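Local coordinates for ABC-type transport system, sugar-family extracellular solute-binding protein (Peptoclostridium difficile 630, PDB 6HNJ), which probably captures a small solute outside the cell, perhaps a sugar by its name, and hands it to an ABC-type membrane transporter, at residues K190-S195 / N218-S223; V214-L219 / A240-P245; V293-L298 / Y313-Q318; E126-N131 / M281-S286. The protein carries 1 engineered substitution. All coordinates share one frame; numbering follows the deposited sequence. Where two conformers were deposited one is given.

Interaction 1 (K190-S195 / N218-S223)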
# COMPACT_ATOMS: atom_id res chain seq x y z
N LYS A 190 1.95 -9.14 20.93
CA LYS A 190 1.84 -10.60 20.85
C LYS A 190 2.46 -11.01 19.52
O LYS A 190 1.85 -10.80 18.48
CB LYS A 190 0.37 -11.02 20.94
CG LYS A 190 0.10 -12.52 20.86
CD LYS A 190 0.77 -13.36 21.94
CE LYS A 190 0.40 -12.92 23.35
NZ LYS A 190 -1.07 -12.74 23.56
N GLY A 191 3.68 -11.53 19.55
CA GLY A 191 4.38 -11.96 18.36
C GLY A 191 4.01 -13.41 18.11
O GLY A 191 4.01 -14.21 19.05
N ILE A 192 3.60 -13.74 16.89
CA ILE A 192 3.25 -15.10 16.50
C ILE A 192 4.00 -15.51 15.24
O ILE A 192 4.55 -14.65 14.53
CB ILE A 192 1.72 -15.25 16.28
CG1 ILE A 192 1.21 -14.28 15.22
CG2 ILE A 192 0.97 -15.08 17.59
CD1 ILE A 192 -0.20 -14.58 14.78
N THR A 193 4.01 -16.82 14.96
CA THR A 193 4.56 -17.33 13.69
C THR A 193 3.61 -18.10 12.76
O THR A 193 3.89 -18.15 11.58
CB THR A 193 5.79 -18.22 13.89
OG1 THR A 193 5.48 -19.22 14.85
CG2 THR A 193 6.97 -17.37 14.38
N THR A 194 2.51 -18.65 13.27
CA THR A 194 1.57 -19.41 12.43
C THR A 194 0.12 -18.95 12.57
O THR A 194 -0.24 -18.35 13.58
CB THR A 194 1.64 -20.92 12.76
OG1 THR A 194 1.27 -21.12 14.13
CG2 THR A 194 3.04 -21.44 12.56
N SER A 195 -0.70 -19.23 11.55
CA SER A 195 -2.08 -18.75 11.52
C SER A 195 -2.90 -19.32 12.65
O SER A 195 -3.84 -18.68 13.12
CB SER A 195 -2.77 -19.13 10.20
OG SER A 195 -2.01 -18.69 9.10
N ASN A 218 0.99 -10.06 6.31
CA ASN A 218 0.05 -10.98 5.65
C ASN A 218 -0.53 -11.97 6.65
O ASN A 218 -1.70 -12.30 6.55
CB ASN A 218 0.68 -11.74 4.49
CG ASN A 218 1.06 -10.83 3.32
OD1 ASN A 218 0.58 -9.72 3.22
ND2 ASN A 218 1.93 -11.31 2.44
N LEU A 219 0.28 -12.44 7.60
CA LEU A 219 -0.19 -13.44 8.56
C LEU A 219 -1.39 -12.94 9.37
O LEU A 219 -2.42 -13.60 9.47
CB LEU A 219 0.95 -13.86 9.50
CG LEU A 219 0.68 -14.87 10.61
CD1 LEU A 219 0.31 -16.19 9.96
CD2 LEU A 219 1.90 -15.05 11.52
N VAL A 220 -1.26 -11.75 9.96
CA VAL A 220 -2.27 -11.25 10.86
C VAL A 220 -3.40 -10.60 10.05
O VAL A 220 -4.55 -10.82 10.32
CB VAL A 220 -1.67 -10.25 11.87
CG1 VAL A 220 -2.75 -9.60 12.70
CG2 VAL A 220 -0.68 -10.97 12.76
N ALA A 221 -3.05 -9.85 9.03
CA ALA A 221 -4.05 -9.08 8.29
C ALA A 221 -5.05 -9.98 7.53
O ALA A 221 -6.25 -9.65 7.43
CB ALA A 221 -3.36 -8.12 7.33
N SER A 222 -4.55 -11.12 7.04
CA SER A 222 -5.37 -12.12 6.36
C SER A 222 -6.30 -12.85 7.33
O SER A 222 -7.19 -13.57 6.90
CB SER A 222 -4.47 -13.15 5.63
OG SER A 222 -3.69 -12.53 4.61
N SER A 223 -6.05 -12.72 8.63
CA SER A 223 -6.91 -13.33 9.69
C SER A 223 -7.98 -12.37 10.22
O SER A 223 -8.65 -12.67 11.23
CB SER A 223 -6.06 -13.76 10.87
OG SER A 223 -5.02 -14.64 10.47
O HOH W 1 -3.20 -16.11 8.29
O HOH W 2 -5.88 -17.40 11.95

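Interaction 2 (V214-L219 / A240-P245)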
# COMPACT_ATOMS: atom_id res chain seq x y z
N VAL A 214 -3.35 -3.41 13.47
CA VAL A 214 -2.94 -4.48 12.57
C VAL A 214 -2.01 -3.91 11.49
O VAL A 214 -2.48 -3.18 10.59
CB VAL A 214 -4.16 -5.15 11.94
CG1 VAL A 214 -3.73 -6.22 10.94
CG2 VAL A 214 -5.02 -5.81 13.04
N PRO A 215 -0.71 -4.26 11.52
CA PRO A 215 0.21 -3.71 10.49
C PRO A 215 0.08 -4.38 9.13
O PRO A 215 -0.79 -5.23 8.96
CB PRO A 215 1.62 -3.97 11.06
CG PRO A 215 1.45 -4.86 12.23
CD PRO A 215 -0.01 -5.11 12.49
N THR A 216 0.87 -3.91 8.16
CA THR A 216 1.02 -4.56 6.87
C THR A 216 1.80 -5.88 7.11
O THR A 216 3.04 -5.91 7.11
CB THR A 216 1.76 -3.64 5.89
OG1 THR A 216 0.98 -2.45 5.69
CG2 THR A 216 1.95 -4.30 4.54
N ASP A 217 1.05 -6.94 7.36
CA ASP A 217 1.59 -8.23 7.81
C ASP A 217 0.59 -9.24 7.28
O ASP A 217 -0.56 -9.25 7.74
CB ASP A 217 1.62 -8.18 9.34
CG ASP A 217 2.09 -9.45 10.01
OD1 ASP A 217 1.49 -10.53 9.81
OD2 ASP A 217 3.01 -9.32 10.87
N ASN A 218 0.99 -10.06 6.31
CA ASN A 218 0.05 -10.98 5.65
C ASN A 218 -0.53 -11.97 6.65
O ASN A 218 -1.70 -12.30 6.55
CB ASN A 218 0.68 -11.74 4.49
CG ASN A 218 1.06 -10.83 3.32
OD1 ASN A 218 0.58 -9.72 3.22
ND2 ASN A 218 1.93 -11.31 2.44
N LEU A 219 0.28 -12.44 7.60
CA LEU A 219 -0.19 -13.44 8.56
C LEU A 219 -1.39 -12.94 9.37
O LEU A 219 -2.42 -13.60 9.47
CB LEU A 219 0.95 -13.86 9.50
CG LEU A 219 0.68 -14.87 10.61
CD1 LEU A 219 0.31 -16.19 9.96
CD2 LEU A 219 1.90 -15.05 11.52
N ALA A 240 -6.32 -0.88 11.01
CA ALA A 240 -5.45 -1.62 10.10
C ALA A 240 -4.63 -0.62 9.26
O ALA A 240 -5.07 0.50 9.02
CB ALA A 240 -6.28 -2.50 9.18
N ALA A 241 -3.47 -1.06 8.80
CA ALA A 241 -2.58 -0.24 7.96
C ALA A 241 -3.10 -0.02 6.55
O ALA A 241 -2.68 0.95 5.90
CB ALA A 241 -1.19 -0.86 7.90
N GLU A 242 -3.96 -0.92 6.07
CA GLU A 242 -4.45 -0.92 4.70
C GLU A 242 -5.96 -1.13 4.66
O GLU A 242 -6.53 -1.58 5.63
CB GLU A 242 -3.74 -2.00 3.88
CG GLU A 242 -2.24 -1.74 3.75
CD GLU A 242 -1.55 -2.74 2.83
OE1 GLU A 242 -1.65 -3.96 3.07
OE2 GLU A 242 -0.87 -2.30 1.87
N SER A 243 -6.58 -0.83 3.53
CA SER A 243 -8.04 -0.83 3.42
C SER A 243 -8.68 -2.19 3.22
O SER A 243 -9.82 -2.40 3.59
CB SER A 243 -8.46 0.09 2.27
OG SER A 243 -8.19 -0.54 1.06
N GLY A 244 -7.92 -3.14 2.69
CA GLY A 244 -8.42 -4.47 2.42
C GLY A 244 -8.92 -5.09 3.72
O GLY A 244 -10.02 -5.61 3.76
N PRO A 245 -8.11 -5.04 4.80
CA PRO A 245 -8.58 -5.56 6.08
C PRO A 245 -9.83 -4.84 6.67
O PRO A 245 -10.59 -5.46 7.40
CB PRO A 245 -7.34 -5.39 7.00
CG PRO A 245 -6.20 -5.41 6.08
CD PRO A 245 -6.66 -4.78 4.80
O HOH W 3 -3.11 -3.92 7.55

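Interaction 3 (V293-L298 / Y313-Q318)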
# COMPACT_ATOMS: atom_id res chain seq x y z
N VAL A 293 -13.65 3.60 6.83
CA VAL A 293 -14.28 3.07 8.04
C VAL A 293 -15.31 2.02 7.66
O VAL A 293 -16.11 2.24 6.75
CB VAL A 293 -15.01 4.20 8.77
CG1 VAL A 293 -15.79 3.69 9.96
CG2 VAL A 293 -14.00 5.26 9.19
N ASN A 294 -15.30 0.90 8.39
CA ASN A 294 -16.28 -0.18 8.19
C ASN A 294 -17.55 0.18 8.99
O ASN A 294 -17.56 0.21 10.22
CB ASN A 294 -15.70 -1.55 8.58
CG ASN A 294 -16.67 -2.69 8.33
OD1 ASN A 294 -17.86 -2.58 8.69
ND2 ASN A 294 -16.17 -3.81 7.76
N GLU A 295 -18.62 0.42 8.26
CA GLU A 295 -19.88 0.92 8.81
C GLU A 295 -20.59 -0.11 9.72
O GLU A 295 -21.22 0.25 10.70
CB GLU A 295 -20.76 1.28 7.61
CG GLU A 295 -21.85 2.32 7.79
CD GLU A 295 -22.41 2.76 6.43
OE1 GLU A 295 -22.04 2.16 5.38
OE2 GLU A 295 -23.22 3.70 6.40
N ASP A 296 -20.46 -1.40 9.38
CA ASP A 296 -21.04 -2.49 10.17
C ASP A 296 -20.32 -2.67 11.48
O ASP A 296 -20.94 -2.94 12.49
CB ASP A 296 -21.00 -3.84 9.40
CG ASP A 296 -21.74 -3.79 8.06
OD1 ASP A 296 -22.79 -3.11 7.96
OD2 ASP A 296 -21.27 -4.42 7.10
N ILE A 297 -19.00 -2.53 11.48
CA ILE A 297 -18.22 -2.69 12.72
C ILE A 297 -18.50 -1.49 13.64
O ILE A 297 -18.64 -1.63 14.87
CB ILE A 297 -16.71 -2.85 12.42
CG1 ILE A 297 -16.46 -4.11 11.56
CG2 ILE A 297 -15.88 -2.85 13.69
CD1 ILE A 297 -16.92 -5.43 12.15
N LEU A 298 -18.59 -0.31 13.04
CA LEU A 298 -18.93 0.91 13.79
C LEU A 298 -20.27 0.75 14.56
O LEU A 298 -20.32 1.00 15.76
CB LEU A 298 -19.01 2.10 12.84
CG LEU A 298 -19.14 3.49 13.46
CD1 LEU A 298 -17.85 3.92 14.19
CD2 LEU A 298 -19.48 4.46 12.35
N TYR A 313 -16.97 5.27 3.87
CA TYR A 313 -17.57 4.15 4.55
C TYR A 313 -17.64 2.93 3.61
O TYR A 313 -17.75 3.07 2.38
CB TYR A 313 -18.94 4.56 5.11
CG TYR A 313 -18.77 5.57 6.21
CD1 TYR A 313 -18.37 5.18 7.47
CD2 TYR A 313 -18.95 6.94 5.97
CE1 TYR A 313 -18.17 6.10 8.49
CE2 TYR A 313 -18.76 7.88 6.99
CZ TYR A 313 -18.38 7.44 8.24
OH TYR A 313 -18.16 8.32 9.27
N VAL A 314 -17.46 1.75 4.20
CA VAL A 314 -17.55 0.47 3.47
C VAL A 314 -18.28 -0.47 4.38
O VAL A 314 -18.35 -0.25 5.57
CB VAL A 314 -16.20 -0.14 3.05
CG1 VAL A 314 -15.53 0.67 1.97
CG2 VAL A 314 -15.27 -0.36 4.24
N LYS A 315 -18.84 -1.52 3.81
CA LYS A 315 -19.46 -2.59 4.57
C LYS A 315 -18.52 -3.80 4.53
O LYS A 315 -17.59 -3.84 3.72
CB LYS A 315 -20.81 -2.92 3.97
CG LYS A 315 -21.64 -1.67 3.70
CD LYS A 315 -23.11 -2.00 3.56
CE LYS A 315 -23.75 -2.28 4.90
NZ LYS A 315 -25.24 -2.26 4.77
N THR A 316 -18.75 -4.75 5.42
CA THR A 316 -18.00 -5.99 5.45
C THR A 316 -18.23 -6.81 4.15
O THR A 316 -19.36 -6.91 3.68
CB THR A 316 -18.39 -6.80 6.69
OG1 THR A 316 -18.19 -6.00 7.86
CG2 THR A 316 -17.57 -8.06 6.80
N LYS A 317 -17.16 -7.35 3.58
CA LYS A 317 -17.22 -8.29 2.45
C LYS A 317 -17.29 -9.72 2.99
O LYS A 317 -16.44 -10.11 3.80
CB LYS A 317 -15.96 -8.20 1.57
CG LYS A 317 -15.90 -7.00 0.63
CD LYS A 317 -16.58 -7.29 -0.70
CE LYS A 317 -16.52 -6.10 -1.66
NZ LYS A 317 -15.12 -5.71 -1.98
N GLN A 318 -18.27 -10.50 2.52
CA GLN A 318 -18.27 -11.96 2.70
C GLN A 318 -17.52 -12.62 1.54
O GLN A 318 -16.36 -13.01 1.68
CB GLN A 318 -19.69 -12.50 2.77
CG GLN A 318 -20.46 -12.05 4.00
CD GLN A 318 -21.96 -12.27 3.88
OE1 GLN A 318 -22.42 -13.19 3.19
NE2 GLN A 318 -22.74 -11.41 4.54

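Interaction 4 (E126-N131 / M281-S286)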
# COMPACT_ATOMS: atom_id res chain seq x y z
N GLU A 126 16.34 8.80 -2.54
CA GLU A 126 16.63 10.16 -3.02
C GLU A 126 17.38 10.22 -4.35
O GLU A 126 17.19 11.16 -5.13
CB GLU A 126 17.40 10.98 -1.95
CG GLU A 126 16.52 11.42 -0.77
CD GLU A 126 15.33 12.31 -1.19
OE1 GLU A 126 15.54 13.29 -1.94
OE2 GLU A 126 14.18 12.03 -0.76
N LYS A 127 18.24 9.24 -4.58
CA LYS A 127 19.04 9.15 -5.79
C LYS A 127 19.08 7.68 -6.18
O LYS A 127 19.88 6.92 -5.66
CB LYS A 127 20.44 9.72 -5.51
CG LYS A 127 21.33 9.83 -6.73
CD LYS A 127 22.07 11.17 -6.73
CE LYS A 127 22.95 11.35 -7.95
NZ LYS A 127 24.22 10.59 -7.81
N PRO A 128 18.14 7.24 -7.07
CA PRO A 128 18.12 5.81 -7.42
C PRO A 128 19.43 5.22 -7.95
O PRO A 128 19.79 4.12 -7.56
CB PRO A 128 17.04 5.74 -8.51
CG PRO A 128 16.10 6.83 -8.13
CD PRO A 128 16.92 7.93 -7.49
N GLY A 129 20.12 5.95 -8.83
CA GLY A 129 21.37 5.45 -9.44
C GLY A 129 21.19 4.20 -10.32
O GLY A 129 22.15 3.43 -10.53
N THR A 130 19.96 3.97 -10.80
CA THR A 130 19.60 2.83 -11.63
C THR A 130 18.61 3.42 -12.63
O THR A 130 18.27 4.60 -12.53
CB THR A 130 18.85 1.70 -10.85
OG1 THR A 130 17.63 2.24 -10.36
CG2 THR A 130 19.68 1.15 -9.72
N ASN A 131 18.09 2.59 -13.53
CA ASN A 131 17.08 3.06 -14.50
C ASN A 131 15.64 3.00 -14.01
O ASN A 131 14.70 2.96 -14.83
CB ASN A 131 17.22 2.31 -15.82
CG ASN A 131 17.01 0.82 -15.70
OD1 ASN A 131 17.71 0.15 -14.92
ND2 ASN A 131 16.11 0.28 -16.51
N MET A 281 16.02 11.06 -10.38
CA MET A 281 14.66 11.39 -9.96
C MET A 281 14.33 10.70 -8.63
O MET A 281 14.32 9.46 -8.56
CB MET A 281 13.67 10.97 -11.05
CG MET A 281 12.22 11.34 -10.75
SD MET A 281 11.20 10.86 -12.17
CE MET A 281 11.68 12.14 -13.34
N PRO A 282 14.08 11.48 -7.57
CA PRO A 282 13.72 10.82 -6.31
C PRO A 282 12.44 10.00 -6.41
O PRO A 282 11.44 10.44 -7.02
CB PRO A 282 13.52 12.00 -5.33
CG PRO A 282 14.38 13.09 -5.88
CD PRO A 282 14.34 12.92 -7.37
N VAL A 283 12.49 8.84 -5.78
CA VAL A 283 11.29 8.05 -5.53
C VAL A 283 10.39 8.86 -4.60
O VAL A 283 10.85 9.27 -3.54
CB VAL A 283 11.63 6.71 -4.85
CG1 VAL A 283 10.38 5.94 -4.49
CG2 VAL A 283 12.51 5.87 -5.75
N ALA A 284 9.14 9.10 -5.00
CA ALA A 284 8.19 9.87 -4.20
C ALA A 284 7.33 8.94 -3.32
O ALA A 284 7.14 7.77 -3.65
CB ALA A 284 7.30 10.70 -5.10
N THR A 285 6.84 9.45 -2.19
CA THR A 285 5.76 8.79 -1.42
C THR A 285 4.59 9.75 -1.51
O THR A 285 4.73 10.80 -2.12
CB THR A 285 6.14 8.52 0.06
OG1 THR A 285 6.69 9.71 0.64
CG2 THR A 285 7.16 7.40 0.18
N SER A 286 3.43 9.38 -0.98
CA SER A 286 2.28 10.30 -1.01
C SER A 286 1.82 10.64 0.38
O SER A 286 1.95 9.83 1.28
CB SER A 286 1.11 9.71 -1.79
OG SER A 286 0.17 10.74 -2.13

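Interaction 1 (K190-S195 / N218-S223)
Leu219 lays its isobutyl group over the end of strand 186-192, with CD2 against Ile192 CG1 at 3.8 Å and CD1 over the backbone of the turn that follows. The setting is one lobe of a periplasmic-binding-protein fold: 186-192 is an outermost strand of a four-stranded parallel sheet, and the short helix 218-221 comes just after the sheet's strand 211-214. With CG anti to the backbone N (chi1 179°), Leu219 splays its two methyls along the turn. CD2 also lies 3.7 Å from Thr193 O, and CD1 comes within 3.5 Å of Ser195 OG. Ile192 carries CG1 between its own N and carbonyl carbon (chi1 58°), which sends CD1 toward the helix, where it crosses Val220 at a slant and meets CG2 at 4.2 Å. Met161 of strand 157-163 touches both Ile192 and Val220 and continues this apolar layer into the sheet.

No direct hydrogen bond joins the segments; water does that work at the more open end. One water donates to Leu219 O and is also hydrogen-bonded to Ser195 OG. That carbonyl takes a second bond, from Ser223 OG, arriving nearly in line with C=O. A second water starts from the same serine, Ser195, but reaches a different residue, giving one proton to Ser195 O at 2.7 Å and one to Ser223 OG at 3.2 Å.

Interaction 2 (V214-L219 / A240-P245)
Val214, Thr216 and Ala241 bear most of this contact. Val214 and Ala240 form a parallel bridge with their CA atoms 4.5 Å apart, and their side chains share one face of the sheet, CB to CB at 4.4 Å. Val214 O accepts from Ala241 N at 2.9 Å; the donor lies almost straight out from the carbonyl, although the N-H itself bends to 144°. Ala240 CA adds a CH...O contact to the same oxygen. Here strands 211-214 and 238-240, neighbours at the edge of a parallel sheet in this Rossmann-like lobe, part at their C-terminal ends, where the chain runs on into helices 218-221 and 243-247. A water sits at the fork, donating to Pro215 O and weakly accepting from Ala241 N.

Past the bridge, Thr216 takes over. Its OG1 stands beside the backbone N (chi1 -62°) and rests on the Ala241 methyl, 3.5 Å from CB, while Glu242 passes at about a right angle. The Glu242 chain reaches Thr216 with CG, 3.8 Å from OG1, and then with its carboxylate, whose OE1 is 3.9 Å from Thr216 CG2. A triethylene glycol, probably from the crystallisation liquor, lies about 4 Å from the Glu242 side chain.

Interaction 3 (V293-L298 / Y313-Q318)
Strands 289-294 and 311-314 run parallel through Val293-Tyr313 and Asn294-Val314, with Val293 O accepting from Val314 N at 2.9 Å and Val314 O from Glu295 N at 2.8 Å, the latter bond nearly straight at 171°. Between them in sequence comes helix 295-300, making a beta-alpha-beta unit at the C-terminal end of the chain.

On the face bearing Val293 and Tyr313 the two side chains lie alongside each other and point the same way. Val293 CG1 reaches the ring obliquely, 3.7 Å from Tyr313 CE1, and Leu298 CD2 approaches the same CE1 more distantly. The Glu295 side chain crosses that of Tyr313 at about a right angle, OE1 reaching Tyr313 CB, while OE2 forms a salt bridge with Lys305, which also makes a cation-pi contact with the Tyr313 ring.

Asn294 ties strand, helix and tail together. With CG anti to the backbone N (chi1 -177°), it is the N-cap of helix 295-300: OD1 accepts from Ile297 N, which comes from above the carbonyl plane, and weakly from Asp296 N. Its ND2 gives one hydrogen bond to Val246 O and another, close to the amide plane, to Thr316 OG1 at 3.0 Å. These bonds on both sides of the amide fix its rotation. Lys315 passes the Asp296 carboxylate almost at right angles, its NZ 4.1 Å from Asp296 OD1, too far for a salt bridge. Asp296 OD2 instead accepts from Thr316 N at 3.0 Å, on its anti side and 30° out of the carboxylate plane.

Interaction 4 (E126-N131 / M281-S286)
Pro128 brings its ring up to the backbone of 281-286. CB starts the ring on the side facing that segment, but the close approach belongs to the next two atoms. CG lies 3.2 Å from Met281 O and also faces the Val283 side chain, with CG2 4.4 Å away. CD, which closes the ring onto the backbone N, is likewise 3.2 Å from Met281 O and comes within 4.5 Å of Pro282 CA. The carbonyl is therefore pressed against one edge of the pyrrolidine ring, CG and CD sharing it, while its hydrogen bond comes from elsewhere, from Ser133 OG.

A second proline packs the other way: Pro282 CG lies 3.5 Å from Glu126 O. The Glu126 chain, bent at chi2 (-60°), folds back so that OE1 passes the same CG at 4.1 Å, in van der Waals contact.

Both segments are loops, and backbone hydrogen bonds pair Val283 with Leu125 and Gly129 with Ser279, just beyond the segments, and tie the two loops together. Segment 126-131 leads into strand 132-136, an outermost strand of the five-stranded parallel sheet, and Ser133 on that strand touches both Pro128 and Val283. Beyond it, Met281 turns away from 126-131 to pack on Met268, Lys271 and Ile272 of helix 258-273.

Interactions 1 and 2 are directly joined: they share Asn218 and Leu219, their centres are 10 Å apart, and Val214 CG1 packs 3.9 Å from Val220 CG1. Both lie along the four-stranded sheet of one lobe. Interaction 3, on the three-stranded mixed sheet, stands 15 Å from interaction 2 between centres, with nearest atoms about 6 Å apart. Interaction 4 belongs to the five-stranded lobe, its centre about 36 Å from that of interaction 3 and across the chain's centre from it; its segments enclose interactions 1 and 2 in sequence. Interaction 2 lies nearest the chain's centre, about 9 Å away. The glycols beside Glu242 and Leu298 probably come from the crystallisation liquor, so they do not establish a solute site.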